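PDB 7MX5: Tol-Pal system protein TolB, which is the periplasmic component of the Tol-Pal system, which probably helps draw in the outer membrane during cell division and maintain its integrity. Local coordinates for residues K300-A305 and R321-N326; T343-D348 and V360-R365; G269-F274 and R286-N291. One frame throughout, in Å; residues are numbered along the deposited sequence.

Contact 1. Residues K300-A305 and R321-N326; sequences KGSFNA and RPSGSN
Phe303 and Arg321 meet across this contact through backbone and side chain alike. The backbone N of Arg321 donates to Phe303 O at 3.0 Å, with an N-H...O angle of 162°. Beside this bond the two side chains pack at their bases, with Phe303 CB 3.5 Å from Arg321 CB. Phe303 CG stands anti to the backbone N (chi1 -174°), and CG and CD1 of the ring also touch Arg321 CB. The Arg321 guanidinium is turned 70° from the ring plane. Arg321 CZ lies 5.2 Å from the centroid of the Phe303 ring. At that range any cation-pi attraction is weak at most.

Farther along, Ser302 OG rests 3.2 Å from Ser323 CB. Ser323 belongs to the type I turn Pro322-Ser325 and is poorly ordered, so this side of the contact is less certain.

Asn304 ND2 donates to Lys300 O at 2.6 Å, with that oxygen close to the amide plane, and also bonds Gln283 OE1. Asn304 OD1 bonds to His320. Phe303 also touches Pro282 and Val319, and its ring meets that of Tyr327.

The contact thus joins the start of strand 304-309 to the loop after strand 315-320, at the open end of one hairpin in a propeller blade. It rests mainly on one backbone bond and a patch of aliphatic and aromatic carbon, to which the charge of Arg321 probably adds little.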
loop_
_atom_site.group_PDB
_atom_site.type_symbol
_atom_site.label_atom_id
_atom_site.label_comp_id
_atom_site.label_asym_id
_atom_site.label_seq_id
_atom_site.Cartn_x
_atom_site.Cartn_y
_atom_site.Cartn_z
ATOM N N LYS A 300 -10.290 18.183 -14.152
ATOM C CA LYS A 300 -10.286 17.453 -15.413
ATOM C C LYS A 300 -11.332 16.347 -15.379
ATOM O O LYS A 300 -11.409 15.585 -14.411
ATOM C CB LYS A 300 -8.902 16.863 -15.688
ATOM C CG LYS A 300 -7.798 17.898 -15.816
ATOM C CD LYS A 300 -6.682 17.406 -16.723
ATOM C CE LYS A 300 -5.525 18.391 -16.758
ATOM N NZ LYS A 300 -4.211 17.718 -16.561
ATOM N N GLY A 301 -12.137 16.268 -16.437
ATOM C CA GLY A 301 -13.098 15.195 -16.576
ATOM C C GLY A 301 -14.401 15.454 -15.844
ATOM O O GLY A 301 -14.587 16.451 -15.145
ATOM N N SER A 302 -15.325 14.511 -16.018
ATOM C CA SER A 302 -16.645 14.576 -15.411
ATOM C C SER A 302 -16.760 13.735 -14.147
ATOM O O SER A 302 -17.839 13.684 -13.550
ATOM C CB SER A 302 -17.707 14.128 -16.418
ATOM O OG SER A 302 -17.201 13.103 -17.255
ATOM N N PHE A 303 -15.683 13.077 -13.728
ATOM C CA PHE A 303 -15.738 12.184 -12.576
ATOM C C PHE A 303 -14.351 12.081 -11.962
ATOM O O PHE A 303 -13.424 11.575 -12.601
ATOM C CB PHE A 303 -16.255 10.802 -12.985
ATOM C CG PHE A 303 -16.480 9.862 -11.830
ATOM C CD1 PHE A 303 -15.429 9.137 -11.290
ATOM C CD2 PHE A 303 -17.746 9.691 -11.299
ATOM C CE1 PHE A 303 -15.636 8.271 -10.232
ATOM C CE2 PHE A 303 -17.961 8.826 -10.242
ATOM C CZ PHE A 303 -16.905 8.115 -9.708
ATOM N N ASN A 304 -14.219 12.563 -10.729
ATOM C CA ASN A 304 -13.008 12.392 -9.935
ATOM C C ASN A 304 -13.440 12.121 -8.504
ATOM O O ASN A 304 -14.143 12.939 -7.906
ATOM C CB ASN A 304 -12.107 13.628 -10.008
ATOM C CG ASN A 304 -11.632 13.923 -11.418
ATOM O OD1 ASN A 304 -10.552 13.494 -11.823
ATOM N ND2 ASN A 304 -12.438 14.662 -12.172
ATOM N N ALA A 305 -13.036 10.977 -7.960
ATOM C CA ALA A 305 -13.550 10.559 -6.663
ATOM C C ALA A 305 -12.568 9.599 -6.011
ATOM O O ALA A 305 -11.607 9.139 -6.632
ATOM C CB ALA A 305 -14.929 9.912 -6.802
ATOM N N ARG A 321 -12.732 9.152 -14.294
ATOM C CA ARG A 321 -13.609 8.626 -15.339
ATOM C C ARG A 321 -13.848 9.689 -16.400
ATOM O O ARG A 321 -14.738 10.538 -16.256
ATOM C CB ARG A 321 -14.937 8.147 -14.756
ATOM C CG ARG A 321 -15.363 6.772 -15.221
ATOM C CD ARG A 321 -16.677 6.809 -15.981
ATOM N NE ARG A 321 -17.785 7.252 -15.144
ATOM C CZ ARG A 321 -18.850 6.513 -14.862
ATOM N NH1 ARG A 321 -18.978 5.279 -15.322
ATOM N NH2 ARG A 321 -19.811 7.026 -14.099
ATOM N N PRO A 322 -13.068 9.682 -17.479
ATOM C CA PRO A 322 -13.441 10.485 -18.650
ATOM C C PRO A 322 -14.771 9.993 -19.201
ATOM O O PRO A 322 -14.972 8.792 -19.395
ATOM C CB PRO A 322 -12.291 10.260 -19.640
ATOM C CG PRO A 322 -11.250 9.476 -18.930
ATOM C CD PRO A 322 -11.785 8.975 -17.634
ATOM N N SER A 323 -15.684 10.939 -19.451
ATOM C CA SER A 323 -17.067 10.599 -19.780
ATOM C C SER A 323 -17.185 9.626 -20.946
ATOM O O SER A 323 -18.218 8.959 -21.081
ATOM C CB SER A 323 -17.859 11.872 -20.092
ATOM O OG SER A 323 -17.455 12.436 -21.326
ATOM N N GLY A 324 -16.161 9.524 -21.788
ATOM C CA GLY A 324 -16.183 8.573 -22.879
ATOM C C GLY A 324 -15.927 7.146 -22.437
ATOM O O GLY A 324 -16.617 6.223 -22.880
ATOM N N SER A 325 -14.945 6.951 -21.557
ATOM C CA SER A 325 -14.525 5.628 -21.128
ATOM C C SER A 325 -14.937 5.383 -19.671
ATOM O O SER A 325 -15.784 6.101 -19.121
ATOM C CB SER A 325 -13.017 5.484 -21.349
ATOM O OG SER A 325 -12.665 4.133 -21.591
ATOM N N ASN A 326 -14.332 4.371 -19.048
ATOM C CA ASN A 326 -14.716 3.909 -17.725
ATOM C C ASN A 326 -13.698 4.362 -16.676
ATOM O O ASN A 326 -12.921 5.301 -16.907
ATOM C CB ASN A 326 -14.888 2.388 -17.761
ATOM C CG ASN A 326 -16.175 1.967 -18.439
ATOM O OD1 ASN A 326 -16.409 2.288 -19.604
ATOM N ND2 ASN A 326 -17.021 1.248 -17.710
#

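Contact 2. Residues T343-D348 and V360-R365; sequences TPTSLD and VVYATR
Two sheets of the beta-propeller meet here: the segment 343-348 leaves the outermost strand of one blade and runs against strand 359-366 of the next. Thr343 and Tyr362 reach toward each other tip to tip, with Thr343 CG2 3.2 Å from Tyr362 OH. Val329 and Ser373 also pack on Tyr362.

Ser346 N donates to Thr364 OG1 at 3.3 Å, with an N-H...O angle of 145°. Ser346 OG lies near both Thr364 OG1 and Arg365 O; either bond would be weak, and its one proton cannot be assigned.

Residues after strand 339-344 lead from one blade of the WD40-like propeller to the next, and the two touching stretches run 75° apart. A water bridges the two segments. It accepts from Thr345 OG1 at 2.7 Å and donates to Leu347 O and to Ala363 O, so three polar atoms share one solvent molecule. A weak bond from Leu347 N to Thr345 OG1 lies within segment 343-348 itself.

Leu347 divides its two methyl groups. CD1 packs on Ala363 CB at 3.8 Å and also touches Ala363 O. CD2 sits over one face of the Arg365 guanidinium, 3.6 Å above the plane and offset toward its rim. The two side chains cross at about a right angle. Arg365 NH2 forms a salt bridge with Glu391, and Arg393 of strand 391-397 packs against both Leu347 and Arg365.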
loop_
_atom_site.group_PDB
_atom_site.type_symbol
_atom_site.label_atom_id
_atom_site.label_comp_id
_atom_site.label_asym_id
_atom_site.label_seq_id
_atom_site.Cartn_x
_atom_site.Cartn_y
_atom_site.Cartn_z
ATOM N N THR A 343 -3.884 3.690 -15.099
ATOM C CA THR A 343 -4.380 2.418 -15.606
ATOM C C THR A 343 -5.903 2.387 -15.554
ATOM O O THR A 343 -6.509 3.089 -14.733
ATOM C CB THR A 343 -3.805 1.262 -14.782
ATOM O OG1 THR A 343 -4.338 0.014 -15.245
ATOM C CG2 THR A 343 -4.149 1.440 -13.310
ATOM N N PRO A 344 -6.558 1.606 -16.408
ATOM C CA PRO A 344 -7.991 1.357 -16.216
ATOM C C PRO A 344 -8.226 0.477 -14.998
ATOM O O PRO A 344 -7.357 -0.283 -14.565
ATOM C CB PRO A 344 -8.423 0.648 -17.507
ATOM C CG PRO A 344 -7.264 0.724 -18.442
ATOM C CD PRO A 344 -6.036 0.995 -17.642
ATOM N N THR A 345 -9.426 0.599 -14.437
ATOM C CA THR A 345 -9.818 -0.194 -13.282
ATOM C C THR A 345 -11.295 -0.539 -13.385
ATOM O O THR A 345 -12.074 0.175 -14.023
ATOM C CB THR A 345 -9.536 0.539 -11.961
ATOM O OG1 THR A 345 -9.996 -0.257 -10.861
ATOM C CG2 THR A 345 -10.235 1.889 -11.935
ATOM N N SER A 346 -11.672 -1.646 -12.750
ATOM C CA SER A 346 -13.033 -2.159 -12.827
ATOM C C SER A 346 -13.894 -1.764 -11.636
ATOM O O SER A 346 -15.101 -2.032 -11.652
ATOM C CB SER A 346 -13.015 -3.688 -12.948
ATOM O OG SER A 346 -12.207 -4.106 -14.035
ATOM N N LEU A 347 -13.319 -1.135 -10.614
ATOM C CA LEU A 347 -14.034 -0.850 -9.379
ATOM C C LEU A 347 -13.890 0.620 -9.019
ATOM O O LEU A 347 -12.778 1.158 -9.019
ATOM C CB LEU A 347 -13.516 -1.726 -8.234
ATOM C CG LEU A 347 -13.666 -3.233 -8.440
ATOM C CD1 LEU A 347 -12.966 -3.999 -7.332
ATOM C CD2 LEU A 347 -15.135 -3.614 -8.520
ATOM N N ASP A 348 -15.018 1.263 -8.713
ATOM C CA ASP A 348 -15.027 2.627 -8.190
ATOM C C ASP A 348 -14.685 2.548 -6.704
ATOM O O ASP A 348 -15.546 2.603 -5.822
ATOM C CB ASP A 348 -16.378 3.288 -8.438
ATOM C CG ASP A 348 -16.471 4.677 -7.839
ATOM O OD1 ASP A 348 -15.459 5.407 -7.868
ATOM O OD2 ASP A 348 -17.559 5.040 -7.345
ATOM N N VAL A 360 1.359 2.158 -5.761
ATOM C CA VAL A 360 -0.045 2.363 -5.420
ATOM C C VAL A 360 -0.774 1.038 -5.599
ATOM O O VAL A 360 -0.555 0.320 -6.578
ATOM C CB VAL A 360 -0.681 3.485 -6.272
ATOM C CG1 VAL A 360 -0.528 3.193 -7.754
ATOM C CG2 VAL A 360 -2.148 3.670 -5.909
ATOM N N VAL A 361 -1.629 0.708 -4.636
ATOM C CA VAL A 361 -2.411 -0.520 -4.674
ATOM C C VAL A 361 -3.878 -0.156 -4.861
ATOM O O VAL A 361 -4.353 0.880 -4.380
ATOM C CB VAL A 361 -2.200 -1.373 -3.402
ATOM C CG1 VAL A 361 -2.740 -0.658 -2.171
ATOM C CG2 VAL A 361 -2.839 -2.750 -3.557
ATOM N N TYR A 362 -4.593 -1.010 -5.590
ATOM C CA TYR A 362 -6.006 -0.794 -5.861
ATOM C C TYR A 362 -6.646 -2.133 -6.191
ATOM O O TYR A 362 -5.962 -3.103 -6.529
ATOM C CB TYR A 362 -6.216 0.208 -7.005
ATOM C CG TYR A 362 -5.634 -0.235 -8.329
ATOM C CD1 TYR A 362 -4.269 -0.148 -8.574
ATOM C CD2 TYR A 362 -6.448 -0.743 -9.333
ATOM C CE1 TYR A 362 -3.732 -0.553 -9.781
ATOM C CE2 TYR A 362 -5.920 -1.150 -10.544
ATOM C CZ TYR A 362 -4.562 -1.051 -10.762
ATOM O OH TYR A 362 -4.030 -1.458 -11.964
ATOM N N ALA A 363 -7.970 -2.173 -6.086
ATOM C CA ALA A 363 -8.743 -3.376 -6.361
ATOM C C ALA A 363 -9.369 -3.275 -7.744
ATOM O O ALA A 363 -9.973 -2.252 -8.085
ATOM C CB ALA A 363 -9.827 -3.583 -5.301
ATOM N N THR A 364 -9.224 -4.334 -8.535
ATOM C CA THR A 364 -9.769 -4.375 -9.886
ATOM C C THR A 364 -10.131 -5.819 -10.216
ATOM O O THR A 364 -10.058 -6.707 -9.361
ATOM C CB THR A 364 -8.772 -3.787 -10.894
ATOM O OG1 THR A 364 -9.324 -3.863 -12.215
ATOM C CG2 THR A 364 -7.460 -4.552 -10.854
ATOM N N ARG A 365 -10.527 -6.052 -11.466
ATOM C CA ARG A 365 -10.905 -7.381 -11.929
ATOM C C ARG A 365 -10.269 -7.641 -13.284
ATOM O O ARG A 365 -10.410 -6.832 -14.205
ATOM C CB ARG A 365 -12.429 -7.526 -12.029
ATOM C CG ARG A 365 -13.147 -7.534 -10.690
ATOM C CD ARG A 365 -14.646 -7.364 -10.873
ATOM N NE ARG A 365 -15.341 -7.238 -9.597
ATOM C CZ ARG A 365 -16.656 -7.126 -9.468
ATOM N NH1 ARG A 365 -17.455 -7.121 -10.522
ATOM N NH2 ARG A 365 -17.182 -7.016 -8.252
HETATM O O HOH W 1 -10.019 0.582 -8.319
#

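Contact 3. Residues G269-F274 and R286-N291; sequences GKAFIF and RYDFGN
This is an antiparallel strand pairing inside one propeller blade, between the two middle strands of a four-stranded sheet. Phe272 and Tyr287 form the hydrogen-bonded pair. Tyr287 N donates to Phe272 O at 2.9 Å, and Phe272 N donates back to Tyr287 O at 3.2 Å. Beyond the strand ends, Phe289 N donates to Lys270 O.

The side chains of the same pair also pack. Tyr287 CB lies over one face of the Phe272 ring, a CH-pi contact with CB 3.9 Å from the centroid. The two rings are 30° from parallel but slid apart, and barely overlap. Phe289 comes to the edge of the Phe272 ring, where its CZ is 3.4 Å from Phe272 CD2. Met253 packs on both Phe272 and Phe289, and Ile240 of the preceding blade on Phe272.

On the sheet face that carries Ala271, Ile273 and Arg286, Ala271 CB sits over one face of the Arg286 guanidinium, 3.4 Å from Arg286 NH2. The Arg286 chain, extended from CG to NE, runs past Ala271 CB to Asp288. There NH2 makes a salt bridge to Asp288 OD1 at 3.2 Å with weak hydrogen-bond geometry. A water donates to that OD1 and to Lys270 O and accepts from Gly290 N.

The strands run 154° apart in direction. An aromatic cluster on one face and an arginine-aspartate pair on the other flank this central hairpin of a beta-propeller blade.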
loop_
_atom_site.group_PDB
_atom_site.type_symbol
_atom_site.label_atom_id
_atom_site.label_comp_id
_atom_site.label_asym_id
_atom_site.label_seq_id
_atom_site.Cartn_x
_atom_site.Cartn_y
_atom_site.Cartn_z
ATOM N N GLY A 269 -2.034 17.396 8.524
ATOM C CA GLY A 269 -3.044 17.702 9.514
ATOM C C GLY A 269 -3.791 18.998 9.299
ATOM O O GLY A 269 -4.640 19.347 10.129
ATOM N N LYS A 270 -3.513 19.722 8.214
ATOM C CA LYS A 270 -4.162 21.004 7.973
ATOM C C LYS A 270 -5.551 20.864 7.368
ATOM O O LYS A 270 -6.366 21.782 7.510
ATOM C CB LYS A 270 -3.301 21.868 7.048
ATOM C CG LYS A 270 -1.892 22.131 7.553
ATOM C CD LYS A 270 -1.483 23.571 7.289
ATOM C CE LYS A 270 -0.114 23.649 6.635
ATOM N NZ LYS A 270 -0.119 24.554 5.452
ATOM N N ALA A 271 -5.842 19.751 6.703
ATOM C CA ALA A 271 -7.067 19.641 5.924
ATOM C C ALA A 271 -7.380 18.171 5.687
ATOM O O ALA A 271 -6.656 17.277 6.132
ATOM C CB ALA A 271 -6.933 20.399 4.600
ATOM N N PHE A 272 -8.484 17.931 4.981
ATOM C CA PHE A 272 -8.810 16.612 4.460
ATOM C C PHE A 272 -9.500 16.778 3.114
ATOM O O PHE A 272 -10.075 17.825 2.811
ATOM C CB PHE A 272 -9.690 15.804 5.433
ATOM C CG PHE A 272 -11.098 16.324 5.581
ATOM C CD1 PHE A 272 -12.103 15.921 4.713
ATOM C CD2 PHE A 272 -11.425 17.185 6.615
ATOM C CE1 PHE A 272 -13.395 16.390 4.856
ATOM C CE2 PHE A 272 -12.717 17.652 6.765
ATOM C CZ PHE A 272 -13.701 17.256 5.885
ATOM N N ILE A 273 -9.429 15.728 2.302
ATOM C CA ILE A 273 -10.061 15.717 0.991
ATOM C C ILE A 273 -11.259 14.779 1.032
ATOM O O ILE A 273 -11.364 13.893 1.885
ATOM C CB ILE A 273 -9.078 15.311 -0.127
ATOM C CG1 ILE A 273 -8.708 13.833 -0.007
ATOM C CG2 ILE A 273 -7.832 16.184 -0.084
ATOM C CD1 ILE A 273 -8.014 13.281 -1.231
ATOM N N PHE A 274 -12.176 14.984 0.088
ATOM C CA PHE A 274 -13.413 14.216 0.059
ATOM C C PHE A 274 -14.057 14.354 -1.312
ATOM O O PHE A 274 -13.763 15.282 -2.069
ATOM C CB PHE A 274 -14.384 14.670 1.158
ATOM C CG PHE A 274 -14.853 16.089 1.005
ATOM C CD1 PHE A 274 -14.015 17.152 1.305
ATOM C CD2 PHE A 274 -16.134 16.360 0.555
ATOM C CE1 PHE A 274 -14.445 18.455 1.162
ATOM C CE2 PHE A 274 -16.569 17.661 0.408
ATOM C CZ PHE A 274 -15.723 18.711 0.712
ATOM N N ARG A 286 -11.333 19.925 -1.072
ATOM C CA ARG A 286 -10.440 20.023 0.076
ATOM C C ARG A 286 -11.078 20.925 1.122
ATOM O O ARG A 286 -11.335 22.103 0.855
ATOM C CB ARG A 286 -9.070 20.566 -0.337
ATOM C CG ARG A 286 -8.091 20.738 0.817
ATOM C CD ARG A 286 -6.917 21.618 0.418
ATOM N NE ARG A 286 -5.976 21.814 1.516
ATOM C CZ ARG A 286 -5.999 22.847 2.348
ATOM N NH1 ARG A 286 -6.909 23.800 2.242
ATOM N NH2 ARG A 286 -5.086 22.922 3.313
ATOM N N TYR A 287 -11.332 20.373 2.307
ATOM C CA TYR A 287 -11.870 21.133 3.429
ATOM C C TYR A 287 -10.720 21.576 4.323
ATOM O O TYR A 287 -9.982 20.738 4.850
ATOM C CB TYR A 287 -12.874 20.304 4.231
ATOM C CG TYR A 287 -13.437 21.034 5.434
ATOM C CD1 TYR A 287 -14.572 21.824 5.323
ATOM C CD2 TYR A 287 -12.825 20.942 6.679
ATOM C CE1 TYR A 287 -15.087 22.494 6.416
ATOM C CE2 TYR A 287 -13.332 21.608 7.778
ATOM C CZ TYR A 287 -14.463 22.383 7.642
ATOM O OH TYR A 287 -14.969 23.048 8.734
ATOM N N ASP A 288 -10.586 22.886 4.509
ATOM C CA ASP A 288 -9.534 23.451 5.345
ATOM C C ASP A 288 -10.015 23.519 6.791
ATOM O O ASP A 288 -11.056 24.119 7.076
ATOM C CB ASP A 288 -9.142 24.839 4.842
ATOM C CG ASP A 288 -7.866 25.350 5.475
ATOM O OD1 ASP A 288 -6.837 24.647 5.395
ATOM O OD2 ASP A 288 -7.891 26.455 6.056
ATOM N N PHE A 289 -9.255 22.904 7.701
ATOM C CA PHE A 289 -9.607 22.964 9.116
ATOM C C PHE A 289 -9.496 24.380 9.666
ATOM O O PHE A 289 -10.267 24.760 10.555
ATOM C CB PHE A 289 -8.716 22.024 9.928
ATOM C CG PHE A 289 -9.058 20.570 9.774
ATOM C CD1 PHE A 289 -10.342 20.115 10.013
ATOM C CD2 PHE A 289 -8.088 19.655 9.400
ATOM C CE1 PHE A 289 -10.654 18.774 9.876
ATOM C CE2 PHE A 289 -8.393 18.314 9.261
ATOM C CZ PHE A 289 -9.679 17.874 9.500
ATOM N N GLY A 290 -8.552 25.167 9.155
ATOM C CA GLY A 290 -8.296 26.497 9.671
ATOM C C GLY A 290 -9.466 27.455 9.581
ATOM O O GLY A 290 -9.894 28.012 10.597
ATOM N N ASN A 291 -9.993 27.660 8.375
ATOM C CA ASN A 291 -11.086 28.597 8.158
ATOM C C ASN A 291 -12.398 27.920 7.788
ATOM O O ASN A 291 -13.399 28.614 7.587
ATOM C CB ASN A 291 -10.703 29.613 7.074
ATOM C CG ASN A 291 -10.431 28.966 5.732
ATOM O OD1 ASN A 291 -10.400 27.742 5.611
ATOM N ND2 ASN A 291 -10.233 29.790 4.709
HETATM O O HOH W 2 -5.977 24.382 8.051
#

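How the contacts relate
All three contacts lie in the beta-propeller of TolB. Along the chain contact 3 closes first, then contact 1, then contact 2. Contact 3 is within the sheet of strands 263-265 to 294-296. Contact 1 belongs to the following sheet, strands 304-309 to 339-344. Contact 2 sets the end of strand 339-344 and the residues following it against strand 359-366 of the next sheet. Contacts 1 and 2 have centres about 14 Å apart and touch, with Phe303 CZ 3.6 Å from Asp348 OD1. Contact 3 stands apart, its centre about 24 Å from that of contact 1 and about 26 Å from that of contact 2. They sample successive blades: strand pairing, a strand start against a loop, and passage onward.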